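Long-range contacts in DNA ligase (Aquifex aeolicus, PDB 3QWU), which probably joins nucleic acid ends in an ATP-dependent reaction, as a ligase of the RNA ligase family that binds adenosine and calcium: residues G83-I88 / L98-F103; V128-V133 / D158-N163. One frame throughout, in Å; residues are numbered along the deposited sequence.

Contact 1 (G83-I88 / L98-F103); sequences GYNTRI and LSRGGF. With ADN (adenosine), chain C.
The guanidinium of Arg-87 carries Leu-98 CD1 over one face, 3.8 Å above its plane and displaced toward the rim, while the in-plane edge meets the turn that follows Leu-98. There NH2 donates to Ser-99 O at 2.8 Å, with the acceptor only 6° out of the guanidinium plane. A bend at chi3 (-59°) turns the guanidinium edge toward Ser-99 O. Ser-99 O is gripped twice, since Gly-102 N, closing the type I turn Ser-99 to Gly-102, reaches it from the other face of the carbonyl plane. Elsewhere, NH1 binds Gly-42 O and Trp-52 O.

Arg-87 and Leu-98 form an antiparallel hydrogen-bonded pair; Leu-98 N to Arg-87 O is short at 2.7 Å. Leu-98 O accepts Arg-87 N in its carbonyl plane and, from well above that plane, the hydroxyl Thr-86 OG1 at 3.3 Å. A water also donates to Leu-98 O and to Asn-85 OD1 while accepting from Arg-87 NE, linking the arginine to the amide.

Asn-85 CG stands anti to the backbone N (chi1 -179°), and from there ND2 reaches the ribose: 3.0 Å to adenosine O2', with a weak hydrogen bond to O3'. Arg-100 lays its CD 3.9 Å from Asn-85 CG, and adenosine O3' lies over one face of its guanidinium, NE being 3.7 Å away. Past the single bridge the chains part: a second water joins Asn-85 O to Arg-100 N, and the two side chains line the ribose side of an adenosine pocket, consistent with the nucleotide-binding domain of the ATP-grasp-related RNA ligase family.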
loop_
_atom_site.group_PDB
_atom_site.type_symbol
_atom_site.label_atom_id
_atom_site.label_comp_id
_atom_site.label_asym_id
_atom_site.label_seq_id
_atom_site.Cartn_x
_atom_site.Cartn_y
_atom_site.Cartn_z
ATOM N N GLY A 83 -3.581 13.524 -18.732
ATOM C CA GLY A 83 -5.013 13.743 -18.881
ATOM C C GLY A 83 -5.632 12.357 -18.918
ATOM O O GLY A 83 -5.214 11.480 -18.175
ATOM N N TYR A 84 -6.592 12.131 -19.809
ATOM C CA TYR A 84 -7.122 10.801 -20.023
ATOM C C TYR A 84 -7.093 10.420 -21.501
ATOM O O TYR A 84 -7.121 11.228 -22.391
ATOM C CB TYR A 84 -8.511 10.656 -19.400
ATOM C CG TYR A 84 -9.598 11.506 -20.090
ATOM C CD1 TYR A 84 -10.459 10.936 -21.028
ATOM C CD2 TYR A 84 -9.760 12.871 -19.803
ATOM C CE1 TYR A 84 -11.453 11.696 -21.654
ATOM C CE2 TYR A 84 -10.760 13.651 -20.443
ATOM C CZ TYR A 84 -11.605 13.035 -21.355
ATOM O OH TYR A 84 -12.566 13.744 -22.000
ATOM N N ASN A 85 -7.003 9.130 -21.727
ATOM C CA ASN A 85 -6.847 8.543 -23.022
ATOM C C ASN A 85 -8.174 8.523 -23.761
ATOM O O ASN A 85 -9.243 8.200 -23.185
ATOM C CB ASN A 85 -6.384 7.113 -22.798
ATOM C CG ASN A 85 -6.162 6.382 -24.055
ATOM O OD1 ASN A 85 -7.111 5.932 -24.710
ATOM N ND2 ASN A 85 -4.903 6.171 -24.377
ATOM N N THR A 86 -8.111 8.855 -25.049
ATOM C CA THR A 86 -9.280 8.751 -25.865
ATOM C C THR A 86 -8.981 8.181 -27.227
ATOM O O THR A 86 -7.885 8.375 -27.782
ATOM C CB THR A 86 -9.992 10.093 -26.024
ATOM O OG1 THR A 86 -11.373 9.812 -26.317
ATOM C CG2 THR A 86 -9.388 10.907 -27.158
ATOM N N ARG A 87 -9.970 7.460 -27.738
ATOM C CA ARG A 87 -9.895 6.822 -29.046
ATOM C C ARG A 87 -11.110 7.317 -29.841
ATOM O O ARG A 87 -12.244 7.190 -29.384
ATOM C CB ARG A 87 -9.915 5.316 -28.870
ATOM C CG ARG A 87 -8.509 4.682 -28.647
ATOM C CD ARG A 87 -8.679 3.196 -28.301
ATOM N NE ARG A 87 -9.509 3.110 -27.099
ATOM C CZ ARG A 87 -10.285 2.086 -26.784
ATOM N NH1 ARG A 87 -10.323 1.006 -27.553
ATOM N NH2 ARG A 87 -11.007 2.119 -25.673
ATOM N N ILE A 88 -10.871 7.971 -30.965
ATOM C CA ILE A 88 -11.914 8.693 -31.655
ATOM C C ILE A 88 -12.067 8.118 -33.059
ATOM O O ILE A 88 -11.075 7.923 -33.761
ATOM C CB ILE A 88 -11.612 10.234 -31.748
ATOM C CG1 ILE A 88 -11.419 10.853 -30.323
ATOM C CG2 ILE A 88 -12.740 10.963 -32.490
ATOM C CD1 ILE A 88 -10.732 12.259 -30.297
ATOM N N LEU A 98 -14.039 7.065 -27.343
ATOM C CA LEU A 98 -14.015 5.980 -26.363
ATOM C C LEU A 98 -13.020 6.281 -25.245
ATOM O O LEU A 98 -11.892 6.688 -25.539
ATOM C CB LEU A 98 -13.588 4.656 -26.995
ATOM C CG LEU A 98 -14.451 4.011 -28.067
ATOM C CD1 LEU A 98 -13.844 2.668 -28.438
ATOM C CD2 LEU A 98 -15.931 3.823 -27.645
ATOM N N SER A 99 -13.440 6.064 -23.995
ATOM C CA SER A 99 -12.548 6.003 -22.818
ATOM C C SER A 99 -11.617 4.791 -22.881
ATOM O O SER A 99 -11.830 3.858 -23.646
ATOM C CB SER A 99 -13.366 5.850 -21.545
ATOM O OG SER A 99 -13.871 4.517 -21.446
ATOM N N ARG A 100 -10.622 4.764 -22.027
ATOM C CA ARG A 100 -9.663 3.690 -22.073
ATOM C C ARG A 100 -10.379 2.404 -21.837
ATOM O O ARG A 100 -10.001 1.370 -22.429
ATOM C CB ARG A 100 -8.572 3.881 -21.021
ATOM C CG ARG A 100 -7.493 2.829 -21.083
ATOM C CD ARG A 100 -6.393 3.006 -22.157
ATOM N NE ARG A 100 -5.108 2.758 -21.472
ATOM C CZ ARG A 100 -4.206 1.811 -21.740
ATOM N NH1 ARG A 100 -4.347 0.990 -22.752
ATOM N NH2 ARG A 100 -3.117 1.704 -20.986
ATOM N N GLY A 101 -11.401 2.466 -20.963
ATOM C CA GLY A 101 -12.186 1.300 -20.603
ATOM C C GLY A 101 -13.073 0.804 -21.723
ATOM O O GLY A 101 -13.569 -0.315 -21.668
ATOM N N GLY A 102 -13.291 1.643 -22.733
ATOM C CA GLY A 102 -14.101 1.262 -23.869
ATOM C C GLY A 102 -15.536 1.733 -23.802
ATOM O O GLY A 102 -16.354 1.280 -24.585
ATOM N N PHE A 103 -15.859 2.639 -22.880
ATOM C CA PHE A 103 -17.160 3.269 -22.917
ATOM C C PHE A 103 -17.159 4.418 -23.930
ATOM O O PHE A 103 -16.128 5.073 -24.174
ATOM C CB PHE A 103 -17.535 3.836 -21.570
ATOM C CG PHE A 103 -17.636 2.821 -20.474
ATOM C CD1 PHE A 103 -18.814 2.110 -20.278
ATOM C CD2 PHE A 103 -16.564 2.615 -19.602
ATOM C CE1 PHE A 103 -18.938 1.205 -19.253
ATOM C CE2 PHE A 103 -16.676 1.682 -18.558
ATOM C CZ PHE A 103 -17.881 0.981 -18.394
HETATM O "O5'" ADN C . -0.244 4.278 -20.675
HETATM C "C5'" ADN C . 0.292 5.570 -20.964
HETATM C "C4'" ADN C . -0.847 6.571 -21.115
HETATM O "O4'" ADN C . -0.347 7.940 -21.214
HETATM C "C3'" ADN C . -1.628 6.314 -22.397
HETATM O "O3'" ADN C . -2.717 5.405 -22.266
HETATM C "C2'" ADN C . -2.077 7.704 -22.837
HETATM O "O2'" ADN C . -3.433 7.930 -22.492
HETATM C "C1'" ADN C . -1.182 8.704 -22.109
HETATM N N9 ADN C . -0.303 9.479 -22.999
HETATM C C8 ADN C . -0.040 10.796 -22.831
HETATM N N7 ADN C . 0.804 11.274 -23.776
HETATM C C5 ADN C . 1.108 10.202 -24.552
HETATM C C6 ADN C . 1.984 9.997 -25.709
HETATM N N6 ADN C . 2.662 11.078 -26.188
HETATM N N1 ADN C . 2.026 8.754 -26.283
HETATM C C2 ADN C . 1.327 7.711 -25.750
HETATM N N3 ADN C . 0.524 7.829 -24.654
HETATM C C4 ADN C . 0.376 9.029 -24.049
HETATM O O HOH W 1 -9.540 5.035 -25.161
HETATM O O HOH W 2 -9.608 7.238 -20.863
#

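Contact 2 (V128-V133 / D158-N163); sequences VICAEV and DFMKKN. With ADN (adenosine), chain C.
Cys-130 and Met-160 make the dense part of this contact: the thiol SG lies 3.7 Å from Met-160 CG, on the sheet face that also carries Val-128 and Asp-158. With SG anti to the carbonyl carbon (chi1 -62°), the sulfur reaches the methionine chain while Cys-130 CB packs 3.7 Å from Asp-158 CB. On the other face Ile-129 and Phe-159 lie side by side, and CG1 meets the ring at CE1 (4.0 Å).

Four backbone bonds hold the antiparallel ladder through the Val-128/Met-160 and Cys-130/Asp-158 pairs; the straightest, Val-128 N to Met-160 O, has an N-H...O angle of 170°. Beyond Met-160 the packing thins: Lys-161, partly exposed, points its CB away from the facing strand. Lys-162 N lies 3.7 Å from Val-128 CG2, and its NZ is bound by Pro-125 O and Lys-90 O.

Asp-158 directs its carboxylate away from the strand partner, to Tyr-54 OH and to salt bridges with Lys-173, Lys-219 and Arg-227. Farther along the first strand, Glu-132 OE1 accepts adenosine O2' at 2.6 Å. The chemistry implies a hydrogen-bonded ladder with mostly apolar side chains and two carboxylates toward its adenosine end: one binds the ribose, the other probably helps position Lys-219, itself hydrogen-bonded to adenosine.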
loop_
_atom_site.group_PDB
_atom_site.type_symbol
_atom_site.label_atom_id
_atom_site.label_comp_id
_atom_site.label_asym_id
_atom_site.label_seq_id
_atom_site.Cartn_x
_atom_site.Cartn_y
_atom_site.Cartn_z
ATOM N N VAL A 128 -8.421 5.595 -36.479
ATOM C CA VAL A 128 -8.805 5.836 -35.103
ATOM C C VAL A 128 -7.770 6.766 -34.511
ATOM O O VAL A 128 -6.547 6.490 -34.598
ATOM C CB VAL A 128 -8.796 4.571 -34.288
ATOM C CG1 VAL A 128 -9.269 4.905 -32.887
ATOM C CG2 VAL A 128 -9.607 3.406 -35.022
ATOM N N ILE A 129 -8.239 7.893 -33.946
ATOM C CA ILE A 129 -7.302 8.902 -33.463
ATOM C C ILE A 129 -7.094 8.610 -32.011
ATOM O O ILE A 129 -8.054 8.541 -31.269
ATOM C CB ILE A 129 -7.860 10.343 -33.586
ATOM C CG1 ILE A 129 -8.263 10.638 -35.022
ATOM C CG2 ILE A 129 -6.852 11.370 -33.076
ATOM C CD1 ILE A 129 -9.094 11.908 -35.166
ATOM N N CYS A 130 -5.839 8.442 -31.611
ATOM C CA CYS A 130 -5.487 8.223 -30.223
ATOM C C CYS A 130 -4.917 9.558 -29.678
ATOM O O CYS A 130 -3.884 10.042 -30.140
ATOM C CB CYS A 130 -4.457 7.103 -30.117
ATOM S SG CYS A 130 -5.037 5.515 -30.703
ATOM N N ALA A 131 -5.612 10.113 -28.691
ATOM C CA ALA A 131 -5.284 11.411 -28.117
ATOM C C ALA A 131 -5.514 11.440 -26.616
ATOM O O ALA A 131 -6.357 10.710 -26.081
ATOM C CB ALA A 131 -6.128 12.519 -28.771
ATOM N N GLU A 132 -4.768 12.319 -25.968
ATOM C CA GLU A 132 -4.985 12.665 -24.562
ATOM C C GLU A 132 -5.867 13.896 -24.498
ATOM O O GLU A 132 -5.567 14.894 -25.157
ATOM C CB GLU A 132 -3.659 13.009 -23.906
ATOM C CG GLU A 132 -3.664 12.869 -22.384
ATOM C CD GLU A 132 -3.686 11.406 -21.899
ATOM O OE1 GLU A 132 -3.693 10.524 -22.772
ATOM O OE2 GLU A 132 -3.700 11.161 -20.668
ATOM N N VAL A 133 -6.954 13.826 -23.716
ATOM C CA VAL A 133 -7.722 14.999 -23.345
ATOM C C VAL A 133 -7.285 15.489 -21.953
ATOM O O VAL A 133 -7.182 14.702 -21.002
ATOM C CB VAL A 133 -9.196 14.690 -23.309
ATOM C CG1 VAL A 133 -9.974 15.946 -22.985
ATOM C CG2 VAL A 133 -9.650 14.142 -24.634
ATOM N N ASP A 158 -1.216 9.195 -31.306
ATOM C CA ASP A 158 -1.150 7.979 -32.134
ATOM C C ASP A 158 -2.343 7.880 -33.107
ATOM O O ASP A 158 -3.363 8.576 -32.942
ATOM C CB ASP A 158 -1.000 6.695 -31.236
ATOM C CG ASP A 158 0.503 6.333 -30.901
ATOM O OD1 ASP A 158 1.361 6.365 -31.840
ATOM O OD2 ASP A 158 0.813 5.999 -29.715
ATOM N N PHE A 159 -2.173 7.068 -34.147
ATOM C CA PHE A 159 -3.297 6.599 -34.938
ATOM C C PHE A 159 -3.267 5.091 -34.946
ATOM O O PHE A 159 -2.208 4.473 -35.020
ATOM C CB PHE A 159 -3.237 7.062 -36.394
ATOM C CG PHE A 159 -3.358 8.547 -36.583
ATOM C CD1 PHE A 159 -4.581 9.148 -36.600
ATOM C CD2 PHE A 159 -2.229 9.330 -36.792
ATOM C CE1 PHE A 159 -4.675 10.503 -36.790
ATOM C CE2 PHE A 159 -2.336 10.716 -36.993
ATOM C CZ PHE A 159 -3.541 11.293 -36.954
ATOM N N MET A 160 -4.444 4.514 -34.812
ATOM C CA MET A 160 -4.646 3.124 -35.001
ATOM C C MET A 160 -5.551 3.045 -36.187
ATOM O O MET A 160 -5.887 4.076 -36.753
ATOM C CB MET A 160 -5.259 2.528 -33.747
ATOM C CG MET A 160 -4.243 2.461 -32.609
ATOM S SD MET A 160 -4.865 1.803 -31.055
ATOM C CE MET A 160 -5.086 0.039 -31.405
ATOM N N LYS A 161 -5.952 1.837 -36.555
ATOM C CA LYS A 161 -6.844 1.601 -37.658
ATOM C C LYS A 161 -7.950 0.645 -37.228
ATOM O O LYS A 161 -7.702 -0.292 -36.519
ATOM C CB LYS A 161 -6.046 0.960 -38.834
ATOM C CG LYS A 161 -5.487 1.964 -39.867
ATOM C CD LYS A 161 -4.609 1.339 -41.002
ATOM C CE LYS A 161 -4.757 2.143 -42.331
ATOM N NZ LYS A 161 -3.535 2.154 -43.232
ATOM N N LYS A 162 -9.160 0.845 -37.710
ATOM C CA LYS A 162 -10.235 -0.101 -37.447
ATOM C C LYS A 162 -9.818 -1.543 -37.782
ATOM O O LYS A 162 -9.191 -1.803 -38.829
ATOM C CB LYS A 162 -11.495 0.236 -38.290
ATOM C CG LYS A 162 -12.414 1.312 -37.671
ATOM C CD LYS A 162 -13.369 1.894 -38.713
ATOM C CE LYS A 162 -14.111 3.139 -38.194
ATOM N NZ LYS A 162 -14.756 3.885 -39.306
ATOM N N ASN A 163 -10.209 -2.468 -36.921
ATOM C CA ASN A 163 -9.959 -3.898 -37.158
ATOM C C ASN A 163 -8.474 -4.313 -37.073
ATOM O O ASN A 163 -8.125 -5.371 -37.570
ATOM C CB ASN A 163 -10.512 -4.335 -38.530
ATOM C CG ASN A 163 -11.977 -4.017 -38.707
ATOM O OD1 ASN A 163 -12.779 -4.370 -37.864
ATOM N ND2 ASN A 163 -12.341 -3.377 -39.821
HETATM O "O5'" ADN C . -0.244 4.278 -20.675
HETATM C "C5'" ADN C . 0.292 5.570 -20.964
HETATM C "C4'" ADN C . -0.847 6.571 -21.115
HETATM O "O4'" ADN C . -0.347 7.940 -21.214
HETATM C "C3'" ADN C . -1.628 6.314 -22.397
HETATM O "O3'" ADN C . -2.717 5.405 -22.266
HETATM C "C2'" ADN C . -2.077 7.704 -22.837
HETATM O "O2'" ADN C . -3.433 7.930 -22.492
HETATM C "C1'" ADN C . -1.182 8.704 -22.109
HETATM N N9 ADN C . -0.303 9.479 -22.999
HETATM C C8 ADN C . -0.040 10.796 -22.831
HETATM N N7 ADN C . 0.804 11.274 -23.776
HETATM C C5 ADN C . 1.108 10.202 -24.552
HETATM C C6 ADN C . 1.984 9.997 -25.709
HETATM N N6 ADN C . 2.662 11.078 -26.188
HETATM N N1 ADN C . 2.026 8.754 -26.283
HETATM C C2 ADN C . 1.327 7.711 -25.750
HETATM N N3 ADN C . 0.524 7.829 -24.654
HETATM C C4 ADN C . 0.376 9.029 -24.049
#

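In the fold
Contacts 1 and 2 belong to one four-stranded antiparallel sheet, ordered 94-98, 84-91, 127-134, 153-161: contact 2 pairs an inner with an outer strand, contact 1 an inner strand with the end of an outer one and the turn after it. The inner strands join them, with Thr-86 N to Ala-131 O and Ile-88 O to Ile-129 N both 2.8 Å apart, probable hydrogen bonds. Both are largely buried, their centres about 10 Å apart. Contact 1, nearer the chain centre, has a single bridge and relies on arginine, waters and a turn; contact 2 has three bridges and mainly apolar packing. They converge on adenosine O2', which accepts from contact 1's amide and donates to contact 2's carboxylate.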